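Side-chain contacts in surface glycan binding protein B (Bacteroides ovatus, PDB 6E57), which probably captures mixed-linkage beta-glucan at the cell surface for a gut bacterium, and carries a bound mixed-linkage glucan oligosaccharide: residues A[147-152]-A[242-247]; A[258-261]-A[267-270]; A[42-47]-A[52-57]. One frame throughout, in Å; residues are numbered along the deposited sequence.

Contact 1 of 3, residues A[147-152]-A[242-247]. With PO4 (phosphate ion), chain L.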
loop_
_atom_site.group_PDB
_atom_site.type_symbol
_atom_site.label_atom_id
_atom_site.label_comp_id
_atom_site.label_asym_id
_atom_site.label_seq_id
_atom_site.Cartn_x
_atom_site.Cartn_y
_atom_site.Cartn_z
ATOM N N PRO A 147 -17.047 -0.195 11.113
ATOM C CA PRO A 147 -18.345 0.421 11.388
ATOM C C PRO A 147 -18.417 0.999 12.809
ATOM O O PRO A 147 -18.048 0.320 13.771
ATOM C CB PRO A 147 -19.345 -0.730 11.196
ATOM C CG PRO A 147 -18.535 -1.975 11.474
ATOM C CD PRO A 147 -17.136 -1.657 10.987
ATOM N N GLY A 148 -18.876 2.253 12.906
ATOM C CA GLY A 148 -18.977 2.990 14.164
ATOM C C GLY A 148 -17.820 3.957 14.369
ATOM O O GLY A 148 -17.933 4.900 15.152
ATOM N N LYS A 149 -16.713 3.728 13.650
ATOM C CA LYS A 149 -15.456 4.440 13.861
ATOM C C LYS A 149 -15.271 5.505 12.777
ATOM O O LYS A 149 -16.002 5.536 11.790
ATOM C CB LYS A 149 -14.286 3.452 13.843
ATOM C CG LYS A 149 -14.458 2.254 14.764
ATOM C CD LYS A 149 -13.152 1.690 15.262
ATOM C CE LYS A 149 -13.347 0.629 16.322
ATOM N NZ LYS A 149 -12.051 0.182 16.882
ATOM N N THR A 150 -14.273 6.369 12.991
ATOM C CA THR A 150 -13.904 7.438 12.073
ATOM C C THR A 150 -12.931 6.882 11.025
ATOM O O THR A 150 -12.172 5.954 11.309
ATOM C CB THR A 150 -13.300 8.628 12.834
ATOM O OG1 THR A 150 -12.126 8.192 13.521
ATOM C CG2 THR A 150 -14.259 9.237 13.833
ATOM N N ALA A 151 -12.975 7.462 9.820
ATOM C CA ALA A 151 -12.092 7.110 8.706
ATOM C C ALA A 151 -11.661 8.392 7.979
ATOM O O ALA A 151 -12.201 9.463 8.244
ATOM C CB ALA A 151 -12.799 6.155 7.776
ATOM N N ARG A 152 -10.687 8.263 7.069
ATOM C CA ARG A 152 -10.113 9.398 6.345
ATOM C C ARG A 152 -10.182 9.160 4.835
ATOM O O ARG A 152 -9.964 8.048 4.364
ATOM C CB ARG A 152 -8.638 9.601 6.699
ATOM C CG ARG A 152 -8.340 9.635 8.189
ATOM C CD ARG A 152 -6.854 9.756 8.433
ATOM N NE ARG A 152 -6.595 10.225 9.781
ATOM C CZ ARG A 152 -5.473 10.819 10.162
ATOM N NH1 ARG A 152 -4.468 10.934 9.310
ATOM N NH2 ARG A 152 -5.365 11.306 11.386
ATOM N N ASN A 242 -8.699 -3.111 13.645
ATOM C CA ASN A 242 -9.472 -3.392 14.870
ATOM C C ASN A 242 -8.580 -4.120 15.879
ATOM O O ASN A 242 -8.926 -5.191 16.381
ATOM C CB ASN A 242 -10.756 -4.170 14.566
ATOM C CG ASN A 242 -11.772 -3.355 13.794
ATOM O OD1 ASN A 242 -12.092 -2.229 14.175
ATOM N ND2 ASN A 242 -12.296 -3.918 12.718
ATOM N N LEU A 243 -7.444 -3.494 16.200
ATOM C CA LEU A 243 -6.360 -4.165 16.906
ATOM C C LEU A 243 -6.572 -4.127 18.427
ATOM O O LEU A 243 -5.840 -4.802 19.155
ATOM C CB LEU A 243 -5.029 -3.513 16.513
ATOM C CG LEU A 243 -4.631 -3.620 15.039
ATOM C CD1 LEU A 243 -3.170 -3.238 14.852
ATOM C CD2 LEU A 243 -4.877 -5.017 14.486
ATOM N N GLU A 244 -7.569 -3.368 18.903
ATOM C CA GLU A 244 -7.875 -3.304 20.341
ATOM C C GLU A 244 -8.543 -4.615 20.793
ATOM O O GLU A 244 -8.489 -4.960 21.979
ATOM C CB GLU A 244 -8.719 -2.068 20.677
ATOM C CG GLU A 244 -10.215 -2.228 20.455
ATOM C CD GLU A 244 -10.687 -2.048 19.023
ATOM O OE1 GLU A 244 -9.833 -2.049 18.109
ATOM O OE2 GLU A 244 -11.913 -1.900 18.824
ATOM N N ASN A 245 -9.152 -5.337 19.841
ATOM C CA ASN A 245 -9.835 -6.613 20.092
ATOM C C ASN A 245 -8.832 -7.770 20.237
ATOM O O ASN A 245 -9.228 -8.868 20.630
ATOM C CB ASN A 245 -10.836 -6.951 18.981
ATOM C CG ASN A 245 -12.026 -6.016 18.932
ATOM O OD1 ASN A 245 -12.591 -5.661 19.964
ATOM N ND2 ASN A 245 -12.425 -5.626 17.734
ATOM N N ILE A 246 -7.554 -7.541 19.900
ATOM C CA ILE A 246 -6.528 -8.589 19.964
ATOM C C ILE A 246 -6.225 -8.910 21.433
ATOM O O ILE A 246 -5.965 -8.013 22.235
ATOM C CB ILE A 246 -5.259 -8.184 19.186
ATOM C CG1 ILE A 246 -5.549 -8.079 17.686
ATOM C CG2 ILE A 246 -4.114 -9.144 19.483
ATOM C CD1 ILE A 246 -4.342 -7.785 16.822
ATOM N N ALA A 247 -6.261 -10.208 21.757
ATOM C CA ALA A 247 -5.976 -10.735 23.090
ATOM C C ALA A 247 -4.536 -11.261 23.160
ATOM O O ALA A 247 -3.890 -11.152 24.204
ATOM C CB ALA A 247 -6.967 -11.821 23.430
HETATM P P PO4 L . -2.099 13.475 11.204
HETATM O O1 PO4 L . -1.571 13.533 9.788
HETATM O O2 PO4 L . -3.068 14.615 11.422
HETATM O O3 PO4 L . -0.948 13.610 12.182
HETATM O O4 PO4 L . -2.820 12.157 11.409
#
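Lys-149 spans the gap to Asn-242 and Glu-244, a worked example of how one long side chain can join two backbones whose nearest CA atoms, Lys-149 CA and Asn-242 CA, are 9.9 Å apart. Its chain runs extended beyond CG, with chi3 and chi4 both near 180°, so that the ammonium group is delivered directly to the turn at 242-245. There NZ forms a salt bridge with Glu-244 OE2 at 2.9 Å. The two side chains approach from opposite directions, and NZ meets the oxygen from above the carboxylate plane, 41° out of it. Glu-244 presents this oxygen because its chain bends at chi2 (-81°), folding the carboxylate back toward the lysine. Ser-264 OG is a second hydrogen-bond partner of NZ, so the charge is held from two residues.

Asn-242 crosses the lysine at an angle and brings OD1 to 3.6 Å from Lys-149 NZ, a polar neighbour at longer range. ND2 bonds to the carbonyls of Ala-220 and Thr-218, between strands 209-217 and 222-225, while OD1 bonds to Ser-146 OG just ahead of 147-152. The carboxamide is thereby fixed in its rotation beside the lysine.

Well away from the bridge, Arg-152 turns its guanidinium edge to a phosphate ion, probably from the crystallisation liquor. NH1 and NH2 reach the same oxygen, O4, at 2.9 and 2.7 Å; NH1 also bonds to Tyr-154 OH, and Tyr-184 makes a cation-pi contact.

This is probably a polar joint between two successive beta-rich domains, consistent with the tandem immunoglobulin-like modules of such surface glycan-binding proteins.

Contact 2 of 3, residues A[258-261]-A[267-270]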
loop_
_atom_site.group_PDB
_atom_site.type_symbol
_atom_site.label_atom_id
_atom_site.label_comp_id
_atom_site.label_asym_id
_atom_site.label_seq_id
_atom_site.Cartn_x
_atom_site.Cartn_y
_atom_site.Cartn_z
ATOM N N GLN A 258 0.789 -9.352 26.572
ATOM C CA GLN A 258 1.036 -8.046 27.197
ATOM C C GLN A 258 1.663 -7.100 26.162
ATOM O O GLN A 258 2.661 -7.442 25.527
ATOM C CB GLN A 258 1.930 -8.201 28.428
ATOM C CG GLN A 258 1.941 -6.968 29.322
ATOM C CD GLN A 258 2.761 -7.143 30.578
ATOM O OE1 GLN A 258 3.210 -8.240 30.908
ATOM N NE2 GLN A 258 2.961 -6.050 31.295
ATOM N N PHE A 259 1.066 -5.909 26.017
ATOM C CA PHE A 259 1.419 -4.937 24.978
ATOM C C PHE A 259 1.689 -3.562 25.605
ATOM O O PHE A 259 1.097 -3.209 26.622
ATOM C CB PHE A 259 0.293 -4.818 23.948
ATOM C CG PHE A 259 -0.230 -6.128 23.420
ATOM C CD1 PHE A 259 0.531 -6.895 22.554
ATOM C CD2 PHE A 259 -1.487 -6.588 23.780
ATOM C CE1 PHE A 259 0.049 -8.098 22.061
ATOM C CE2 PHE A 259 -1.968 -7.791 23.287
ATOM C CZ PHE A 259 -1.200 -8.544 22.428
ATOM N N SER A 260 2.566 -2.788 24.954
ATOM C CA SER A 260 2.963 -1.453 25.401
ATOM C C SER A 260 1.853 -0.445 25.070
ATOM O O SER A 260 1.347 0.233 25.962
ATOM C CB SER A 260 4.284 -1.051 24.793
ATOM O OG SER A 260 5.220 -2.116 24.865
ATOM N N ASN A 261 1.495 -0.354 23.782
ATOM C CA ASN A 261 0.320 0.385 23.311
ATOM C C ASN A 261 -0.688 -0.620 22.753
ATOM O O ASN A 261 -0.298 -1.700 22.298
ATOM C CB ASN A 261 0.640 1.393 22.206
ATOM C CG ASN A 261 1.539 2.525 22.651
ATOM O OD1 ASN A 261 1.538 2.906 23.821
ATOM N ND2 ASN A 261 2.301 3.075 21.718
ATOM N N ILE A 267 -0.685 -1.520 17.584
ATOM C CA ILE A 267 -0.315 -2.337 18.735
ATOM C C ILE A 267 1.213 -2.501 18.737
ATOM O O ILE A 267 1.815 -2.709 17.685
ATOM C CB ILE A 267 -1.059 -3.689 18.714
ATOM C CG1 ILE A 267 -0.964 -4.416 20.056
ATOM C CG2 ILE A 267 -0.581 -4.571 17.570
ATOM C CD1 ILE A 267 -1.933 -5.570 20.186
ATOM N N THR A 268 1.822 -2.377 19.924
ATOM C CA THR A 268 3.269 -2.536 20.122
ATOM C C THR A 268 3.520 -3.615 21.182
ATOM O O THR A 268 2.924 -3.578 22.256
ATOM C CB THR A 268 3.931 -1.210 20.519
ATOM O OG1 THR A 268 3.589 -0.230 19.538
ATOM C CG2 THR A 268 5.437 -1.305 20.634
ATOM N N LEU A 269 4.421 -4.555 20.869
ATOM C CA LEU A 269 4.775 -5.665 21.760
ATOM C C LEU A 269 6.299 -5.841 21.764
ATOM O O LEU A 269 7.004 -5.177 21.005
ATOM C CB LEU A 269 4.058 -6.940 21.291
ATOM C CG LEU A 269 4.532 -7.555 19.970
ATOM C CD1 LEU A 269 4.347 -9.065 19.974
ATOM C CD2 LEU A 269 3.803 -6.947 18.782
ATOM N N THR A 270 6.793 -6.728 22.636
ATOM C CA THR A 270 8.194 -7.153 22.626
ATOM C C THR A 270 8.303 -8.459 21.831
ATOM O O THR A 270 7.821 -9.504 22.275
ATOM C CB THR A 270 8.749 -7.329 24.047
ATOM O OG1 THR A 270 8.489 -6.139 24.793
ATOM C CG2 THR A 270 10.234 -7.618 24.068
HETATM O O HOH W 1 5.469 -7.645 24.864
#
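Ser-260 N donates to Thr-268 O at 2.8 Å, the shorter of two backbone hydrogen bonds that tie the segments together. The other runs the opposite way, from Thr-268 N to Asn-261 O, and is longer at 3.3 Å though nearly straight at the hydrogen (171°). Farther along, a water accepts from Thr-270 N and donates to Gln-258 O, extending the pairing where the backbones no longer meet directly.

Two successive residues, Ser-260 and Asn-261, thus share the single partner Thr-268. They lead into the antiparallel hairpin formed by strands 261-262 and 266-270, Ser-260 having helix-like backbone angles just before the strand. The side chains of Asn-261 and Thr-268 lie alongside each other, pointing the same way, but Thr-268 OG1 finds its hydrogen bond with Thr-237 OG1 on strand 235-240.

Packing is concentrated on the Phe-259 ring. With chi1 of Ile-267 at -166°, CG1 stands opposite the backbone N, and the extended chi2 then sets CD1 over the middle of one ring face in a CH-pi contact, 3.5 Å from the centroid and only 3° off the normal. Leu-269 comes in at the ring's edge, in its plane, with CB 3.7 Å from Phe-259 CD1. Both aliphatic chains also rest on strand 235-240, Ile-267 against Ile-238 and Leu-269 against Trp-236.

Contact 3 of 3, residues A[42-47]-A[52-57]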
loop_
_atom_site.group_PDB
_atom_site.type_symbol
_atom_site.label_atom_id
_atom_site.label_comp_id
_atom_site.label_asym_id
_atom_site.label_seq_id
_atom_site.Cartn_x
_atom_site.Cartn_y
_atom_site.Cartn_z
ATOM N N VAL A 42 -9.091 -5.654 -30.701
ATOM C CA VAL A 42 -8.239 -6.616 -30.010
ATOM C C VAL A 42 -7.919 -6.048 -28.624
ATOM O O VAL A 42 -7.410 -4.937 -28.518
ATOM C CB VAL A 42 -6.951 -6.911 -30.803
ATOM C CG1 VAL A 42 -6.045 -7.876 -30.054
ATOM C CG2 VAL A 42 -7.255 -7.434 -32.200
ATOM N N PHE A 43 -8.229 -6.823 -27.578
ATOM C CA PHE A 43 -8.038 -6.399 -26.191
ATOM C C PHE A 43 -6.689 -6.896 -25.682
ATOM O O PHE A 43 -6.239 -7.975 -26.062
ATOM C CB PHE A 43 -9.194 -6.891 -25.317
ATOM C CG PHE A 43 -10.496 -6.176 -25.573
ATOM C CD1 PHE A 43 -10.770 -4.962 -24.960
ATOM C CD2 PHE A 43 -11.435 -6.703 -26.448
ATOM C CE1 PHE A 43 -11.963 -4.298 -25.208
ATOM C CE2 PHE A 43 -12.625 -6.036 -26.694
ATOM C CZ PHE A 43 -12.888 -4.836 -26.073
ATOM N N PRO A 44 -6.001 -6.123 -24.810
ATOM C CA PRO A 44 -4.718 -6.548 -24.253
ATOM C C PRO A 44 -4.868 -7.744 -23.298
ATOM O O PRO A 44 -5.913 -7.901 -22.664
ATOM C CB PRO A 44 -4.203 -5.301 -23.515
ATOM C CG PRO A 44 -5.450 -4.496 -23.201
ATOM C CD PRO A 44 -6.417 -4.796 -24.327
ATOM N N ASP A 45 -3.822 -8.575 -23.229
ATOM C CA ASP A 45 -3.766 -9.731 -22.333
ATOM C C ASP A 45 -3.381 -9.252 -20.929
ATOM O O ASP A 45 -2.803 -8.175 -20.772
ATOM C CB ASP A 45 -2.784 -10.792 -22.843
ATOM C CG ASP A 45 -3.307 -11.637 -23.995
ATOM O OD1 ASP A 45 -4.512 -11.529 -24.308
ATOM O OD2 ASP A 45 -2.506 -12.406 -24.567
ATOM N N ARG A 46 -3.705 -10.075 -19.923
ATOM C CA ARG A 46 -3.433 -9.784 -18.512
ATOM C C ARG A 46 -1.939 -9.487 -18.329
ATOM O O ARG A 46 -1.089 -10.097 -18.983
ATOM C CB ARG A 46 -3.858 -10.957 -17.622
ATOM C CG ARG A 46 -5.362 -11.163 -17.519
ATOM C CD ARG A 46 -5.712 -12.536 -16.972
ATOM N NE ARG A 46 -7.148 -12.798 -16.967
ATOM C CZ ARG A 46 -7.927 -12.771 -15.888
ATOM N NH1 ARG A 46 -7.420 -12.469 -14.705
ATOM N NH2 ARG A 46 -9.215 -13.050 -15.996
ATOM N N THR A 47 -1.646 -8.542 -17.426
ATOM C CA THR A 47 -0.290 -8.069 -17.139
ATOM C C THR A 47 0.558 -9.238 -16.623
ATOM O O THR A 47 1.570 -9.588 -17.232
ATOM C CB THR A 47 -0.320 -6.902 -16.141
ATOM O OG1 THR A 47 -1.295 -5.959 -16.586
ATOM C CG2 THR A 47 1.023 -6.224 -15.984
ATOM N N ALA A 52 -5.645 -6.172 -17.389
ATOM C CA ALA A 52 -5.218 -5.080 -18.252
ATOM C C ALA A 52 -6.284 -3.979 -18.246
ATOM O O ALA A 52 -7.393 -4.183 -17.750
ATOM C CB ALA A 52 -4.973 -5.595 -19.649
ATOM N N THR A 53 -5.926 -2.823 -18.814
ATOM C CA THR A 53 -6.804 -1.661 -18.912
ATOM C C THR A 53 -7.376 -1.586 -20.334
ATOM O O THR A 53 -6.625 -1.507 -21.308
ATOM C CB THR A 53 -6.050 -0.386 -18.515
ATOM O OG1 THR A 53 -5.584 -0.581 -17.180
ATOM C CG2 THR A 53 -6.896 0.866 -18.590
ATOM N N PHE A 54 -8.711 -1.617 -20.431
ATOM C CA PHE A 54 -9.420 -1.570 -21.704
ATOM C C PHE A 54 -9.706 -0.119 -22.100
ATOM O O PHE A 54 -9.698 0.204 -23.284
ATOM C CB PHE A 54 -10.722 -2.373 -21.636
ATOM C CG PHE A 54 -10.566 -3.874 -21.579
ATOM C CD1 PHE A 54 -9.325 -4.485 -21.709
ATOM C CD2 PHE A 54 -11.681 -4.685 -21.431
ATOM C CE1 PHE A 54 -9.205 -5.867 -21.663
ATOM C CE2 PHE A 54 -11.558 -6.066 -21.392
ATOM C CZ PHE A 54 -10.320 -6.655 -21.508
ATOM N N ALA A 55 -9.965 0.739 -21.107
ATOM C CA ALA A 55 -10.331 2.133 -21.347
ATOM C C ALA A 55 -9.751 3.033 -20.251
ATOM O O ALA A 55 -9.705 2.656 -19.080
ATOM C CB ALA A 55 -11.831 2.262 -21.419
ATOM N N ASN A 56 -9.334 4.233 -20.667
ATOM C CA ASN A 56 -8.753 5.250 -19.803
ATOM C C ASN A 56 -9.252 6.616 -20.286
ATOM O O ASN A 56 -8.681 7.205 -21.200
ATOM C CB ASN A 56 -7.225 5.155 -19.792
ATOM C CG ASN A 56 -6.589 5.962 -18.680
ATOM O OD1 ASN A 56 -6.904 7.133 -18.495
ATOM N ND2 ASN A 56 -5.688 5.341 -17.938
ATOM N N ILE A 57 -10.329 7.101 -19.661
ATOM C CA ILE A 57 -11.082 8.258 -20.154
ATOM C C ILE A 57 -11.382 9.198 -18.982
ATOM O O ILE A 57 -11.130 8.856 -17.828
ATOM C CB ILE A 57 -12.359 7.812 -20.904
ATOM C CG1 ILE A 57 -13.244 6.865 -20.081
ATOM C CG2 ILE A 57 -11.994 7.199 -22.247
ATOM C CD1 ILE A 57 -14.354 7.552 -19.318
#
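Phe-43 drops one corner of its ring onto the flat of Phe-54, a clear example of a projecting atom seated on an aromatic face. CD1 is the bump: it stands 3.4 Å above the Phe-54 plane, over the centre, touching all six carbons at comparable distances. The ring planes meet at 46° with centroids 4.5 Å apart, an oblique pair. Phe-43 CB follows behind, against CE1 and CZ.

Beside this pair Pro-44 makes a second wedge. Its CD leans on Phe-54 CD1 at 3.9 Å, while CG enters the notch between the methyl of Ala-52 and the carbonyl oxygen of Thr-53, 3.7 Å from Ala-52 CB. That methyl is itself a small knob, received between the pyrrolidine ring and Asp-45 O.

Residues 42-47 thus lie as a loop against the start of strand 53-58, an outermost strand of a five-stranded sheet that pairs in parallel with strand 118-128, in what is consistent with an immunoglobulin-like N-terminal domain. No hydrogen bond crosses between the segments, so shape and apolar contact carry the join.

The chain turns a corner at Phe-54; with CG beside the backbone N (chi1 -71°), Phe-54 turns one ring face to Phe-43 CD1. Cutting this residue down to an alanine would probably leave Phe-43 CD1 and Pro-44 CD facing a gap and let the Phe-43 ring turn more freely. Phe-43 also touches Ile-65 and Arg-121 on strands 63-70 and 118-128.

Overall arrangement
Contacts 1 and 2 are neighbours, with centres about 16 Å apart, and they touch through packing: Leu-243 CD1 lies 4.0 Å from Ile-267 CG2, and Phe-259 CE2 lies 4.0 Å from Ala-247 O. The probable domain joint of contact 1 therefore adjoins the apolar side chains Phe-259 and Ile-267 of contact 2. Contact 3 belongs to the far end of an elongated chain, on the opposite side of the chain's centre from contacts 1 and 2; its own centre is about 37 Å from that of contact 1 and about 46 Å from that of contact 2. None of the three includes a residue of the glycan pocket, which is formed by Trp-322, Asp-323, Asp-326, Lys-331, Tyr-371 and Trp-372 later in the chain.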